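Local coordinates for protein uronate isomerase (Bacillus halodurans C-125, PDB 2Q08) that probably isomerises uronate sugars such as D-glucuronate and D-galacturonate to the corresponding keto-sugar acids (D-fructuronate and D-tagaturonate), as a zinc-binding member of the amidohydrolase superfamily, at residues Q352-R357 and Y364-S369. Residues are numbered along the deposited sequence; the frame is centred on the assembly and turned at random.
Sequences QHSDAR and YKWHHS. With ZN (zinc ion), chain M.
With CG trans to the backbone N (chi1 -174°) and a bend at chi2, Q352 brings its amide up to S369, whose chi1 of -76° stands OG where that amide can reach it. NE2 of Q352 donates to OG of S369 over 2.9 Å, almost straight at 174° and in the amide plane. The other end of that amide, OE1, accepts from the backbone N of H353 and from that of C324, so both ends hold it against rotation. W366 slides its six-membered ring alongside the loop, CH2 coming edge-on to within 3.3 Å of O of Q352. At K365 the aliphatic chain runs past S354: CG is only 3.3 Å from CB of S354, and CE makes a close contact of 2.9 Å with O of S354, while NZ of K365 hydrogen-bonds OH of Y48. D24 ties the two segments together through OD2, which hydrogen-bonds both OG of S354 and NE1 of W366. S354 OG also takes the N-H of A356, closing an ST turn through D355. There OD1 binds zinc at 2.3 Å, with H26, H28 and a water as the other ligands, while OD2 accepts from H353 NE2. The metal-binding loop after helix 331-345 thus packs on the early turns of helix 361-385, beside strand 22-24, which W366 touches at V22.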
ATOM      1  N   GLN A 352      -3.768   4.816 -18.276  1.00 23.02           N
ATOM      2  CA  GLN A 352      -5.170   4.533 -18.019  1.00 22.91           C
ATOM      3  C   GLN A 352      -6.002   4.019 -19.199  1.00 23.53           C
ATOM      4  O   GLN A 352      -5.608   4.137 -20.358  1.00 22.55           O
ATOM      5  CB  GLN A 352      -5.789   5.832 -17.486  1.00 20.69           C
ATOM      6  CG  GLN A 352      -7.226   5.763 -17.015  1.00 21.23           C
ATOM      7  CD  GLN A 352      -7.406   4.856 -15.810  1.00 19.54           C
ATOM      8  OE1 GLN A 352      -7.097   3.674 -15.865  1.00 20.82           O
ATOM      9  NE2 GLN A 352      -7.921   5.410 -14.717  1.00 21.61           N
ATOM     10  N   HIS A 353      -7.144   3.429 -18.858  1.00 23.60           N
ATOM     11  CA  HIS A 353      -8.148   2.963 -19.818  1.00 24.61           C
ATOM     12  C   HIS A 353      -9.452   3.213 -19.050  1.00 26.29           C
ATOM     13  O   HIS A 353      -9.433   3.284 -17.816  1.00 23.44           O
ATOM     14  CB  HIS A 353      -7.979   1.482 -20.191  1.00 24.45           C
ATOM     15  CG  HIS A 353      -8.218   0.528 -19.063  1.00 25.96           C
ATOM     16  ND1 HIS A 353      -7.237   0.180 -18.160  1.00 24.87           N
ATOM     17  CD2 HIS A 353      -9.324  -0.165 -18.705  1.00 25.32           C
ATOM     18  CE1 HIS A 353      -7.728  -0.689 -17.295  1.00 27.33           C
ATOM     19  NE2 HIS A 353      -8.992  -0.916 -17.604  1.00 27.31           N
ATOM     20  N   SER A 354     -10.573   3.370 -19.753  1.00 26.60           N
ATOM     21  CA  SER A 354     -11.836   3.672 -19.079  1.00 27.87           C
ATOM     22  C   SER A 354     -12.659   2.473 -18.632  1.00 30.01           C
ATOM     23  O   SER A 354     -13.344   2.525 -17.604  1.00 27.53           O
ATOM     24  CB  SER A 354     -12.729   4.522 -19.977  1.00 28.37           C
ATOM     25  OG  SER A 354     -13.305   3.720 -20.995  1.00 29.35           O
ATOM     26  N   ASP A 355     -12.617   1.404 -19.415  1.00 30.94           N
ATOM     27  CA  ASP A 355     -13.404   0.233 -19.090  1.00 31.85           C
ATOM     28  C   ASP A 355     -14.878   0.651 -19.124  1.00 30.68           C
ATOM     29  O   ASP A 355     -15.722   0.033 -18.477  1.00 31.06           O
ATOM     30  CB  ASP A 355     -13.052  -0.251 -17.690  1.00 34.97           C
ATOM     31  CG  ASP A 355     -12.913  -1.737 -17.617  1.00 38.21           C
ATOM     32  OD1 ASP A 355     -13.858  -2.434 -18.031  1.00 42.43           O
ATOM     33  OD2 ASP A 355     -11.859  -2.210 -17.147  1.00 42.24           O
ATOM     34  N   ALA A 356     -15.178   1.714 -19.861  1.00 28.79           N
ATOM     35  CA  ALA A 356     -16.546   2.218 -19.941  1.00 29.26           C
ATOM     36  C   ALA A 356     -17.548   1.170 -20.431  1.00 29.67           C
ATOM     37  O   ALA A 356     -17.295   0.447 -21.389  1.00 29.35           O
ATOM     38  CB  ALA A 356     -16.598   3.446 -20.846  1.00 28.13           C
ATOM     39  N   ARG A 357     -18.682   1.096 -19.750  1.00 30.73           N
ATOM     40  CA  ARG A 357     -19.745   0.175 -20.122  1.00 34.03           C
ATOM     41  C   ARG A 357     -20.877   0.994 -20.713  1.00 34.13           C
ATOM     42  O   ARG A 357     -21.690   0.488 -21.489  1.00 35.86           O
ATOM     43  CB  ARG A 357     -20.252  -0.595 -18.903  1.00 34.89           C
ATOM     44  CG  ARG A 357     -19.373  -1.768 -18.525  1.00 41.02           C
ATOM     45  CD  ARG A 357     -19.904  -2.490 -17.302  1.00 44.80           C
ATOM     46  NE  ARG A 357     -19.150  -3.714 -17.056  1.00 50.20           N
ATOM     47  CZ  ARG A 357     -19.162  -4.769 -17.867  1.00 52.77           C
ATOM     48  NH1 ARG A 357     -19.895  -4.748 -18.974  1.00 54.74           N
ATOM     49  NH2 ARG A 357     -18.439  -5.844 -17.576  1.00 53.71           N
ATOM     50  N   TYR A 364     -16.348  11.343 -17.851  1.00 23.58           N
ATOM     51  CA  TYR A 364     -15.811  11.430 -16.499  1.00 24.03           C
ATOM     52  C   TYR A 364     -14.571  10.569 -16.315  1.00 24.09           C
ATOM     53  O   TYR A 364     -13.630  10.963 -15.625  1.00 23.85           O
ATOM     54  CB  TYR A 364     -16.894  11.070 -15.465  1.00 22.22           C
ATOM     55  CG  TYR A 364     -16.949   9.630 -14.978  1.00 22.29           C
ATOM     56  CD1 TYR A 364     -15.965   9.118 -14.124  1.00 22.92           C
ATOM     57  CD2 TYR A 364     -18.051   8.820 -15.268  1.00 20.97           C
ATOM     58  CE1 TYR A 364     -16.083   7.843 -13.555  1.00 23.47           C
ATOM     59  CE2 TYR A 364     -18.181   7.542 -14.711  1.00 20.77           C
ATOM     60  CZ  TYR A 364     -17.200   7.061 -13.850  1.00 24.14           C
ATOM     61  OH  TYR A 364     -17.352   5.826 -13.254  1.00 22.24           O
ATOM     62  N   LYS A 365     -14.570   9.400 -16.944  1.00 22.22           N
ATOM     63  CA  LYS A 365     -13.452   8.474 -16.848  1.00 23.49           C
ATOM     64  C   LYS A 365     -12.153   9.187 -17.241  1.00 24.53           C
ATOM     65  O   LYS A 365     -11.145   9.134 -16.532  1.00 22.88           O
ATOM     66  CB  LYS A 365     -13.701   7.292 -17.790  1.00 25.02           C
ATOM     67  CG  LYS A 365     -13.698   5.918 -17.150  1.00 29.20           C
ATOM     68  CD  LYS A 365     -14.818   5.677 -16.163  1.00 27.87           C
ATOM     69  CE  LYS A 365     -14.804   4.213 -15.750  1.00 30.31           C
ATOM     70  NZ  LYS A 365     -15.756   3.836 -14.683  1.00 27.60           N
ATOM     71  N   TRP A 366     -12.184   9.867 -18.380  1.00 22.79           N
ATOM     72  CA  TRP A 366     -11.004  10.560 -18.852  1.00 24.85           C
ATOM     73  C   TRP A 366     -10.750  11.906 -18.185  1.00 24.83           C
ATOM     74  O   TRP A 366      -9.602  12.294 -17.990  1.00 25.41           O
ATOM     75  CB  TRP A 366     -11.058  10.692 -20.379  1.00 22.80           C
ATOM     76  CG  TRP A 366     -10.803   9.365 -20.999  1.00 23.40           C
ATOM     77  CD1 TRP A 366     -11.718   8.537 -21.588  1.00 23.26           C
ATOM     78  CD2 TRP A 366      -9.577   8.627 -20.934  1.00 23.50           C
ATOM     79  NE1 TRP A 366     -11.137   7.324 -21.882  1.00 24.54           N
ATOM     80  CE2 TRP A 366      -9.823   7.352 -21.491  1.00 23.13           C
ATOM     81  CE3 TRP A 366      -8.289   8.920 -20.449  1.00 24.31           C
ATOM     82  CZ2 TRP A 366      -8.833   6.367 -21.579  1.00 21.71           C
ATOM     83  CZ3 TRP A 366      -7.301   7.943 -20.536  1.00 20.14           C
ATOM     84  CH2 TRP A 366      -7.581   6.680 -21.098  1.00 24.40           C
ATOM     85  N   HIS A 367     -11.811  12.611 -17.826  1.00 25.65           N
ATOM     86  CA  HIS A 367     -11.653  13.903 -17.171  1.00 27.01           C
ATOM     87  C   HIS A 367     -11.034  13.703 -15.782  1.00 26.03           C
ATOM     88  O   HIS A 367     -10.093  14.404 -15.411  1.00 24.22           O
ATOM     89  CB  HIS A 367     -13.015  14.606 -17.065  1.00 31.04           C
ATOM     90  CG  HIS A 367     -12.986  15.878 -16.274  1.00 38.95           C
ATOM     91  ND1 HIS A 367     -12.825  15.903 -14.902  1.00 42.61           N
ATOM     92  CD2 HIS A 367     -13.084  17.172 -16.662  1.00 42.33           C
ATOM     93  CE1 HIS A 367     -12.825  17.155 -14.482  1.00 42.71           C
ATOM     94  NE2 HIS A 367     -12.980  17.946 -15.531  1.00 44.92           N
ATOM     95  N   HIS A 368     -11.560  12.744 -15.018  1.00 23.50           N
ATOM     96  CA  HIS A 368     -11.055  12.483 -13.678  1.00 20.95           C
ATOM     97  C   HIS A 368      -9.603  12.002 -13.707  1.00 21.56           C
ATOM     98  O   HIS A 368      -8.784  12.444 -12.905  1.00 21.78           O
ATOM     99  CB  HIS A 368     -11.911  11.433 -12.967  1.00 20.23           C
ATOM    100  CG  HIS A 368     -13.294  11.898 -12.635  1.00 19.48           C
ATOM    101  ND1 HIS A 368     -14.157  11.157 -11.857  1.00 18.70           N
ATOM    102  CD2 HIS A 368     -13.970  13.017 -12.985  1.00 20.15           C
ATOM    103  CE1 HIS A 368     -15.306  11.799 -11.744  1.00 20.81           C
ATOM    104  NE2 HIS A 368     -15.219  12.930 -12.420  1.00 22.45           N
ATOM    105  N   SER A 369      -9.298  11.097 -14.630  1.00 19.07           N
ATOM    106  CA  SER A 369      -7.953  10.548 -14.755  1.00 20.06           C
ATOM    107  C   SER A 369      -6.932  11.523 -15.317  1.00 19.78           C
ATOM    108  O   SER A 369      -5.781  11.527 -14.888  1.00 18.81           O
ATOM    109  CB  SER A 369      -7.978   9.281 -15.613  1.00 20.26           C
ATOM    110  OG  SER A 369      -8.501   8.202 -14.856  1.00 26.19           O
TER
HETATM  111 ZN    ZN M 981     -13.174  -4.541 -18.640  1.00 62.42          ZN
HETATM  112  O   HOH W   1     -13.164  -6.328 -17.667  1.00 47.63           O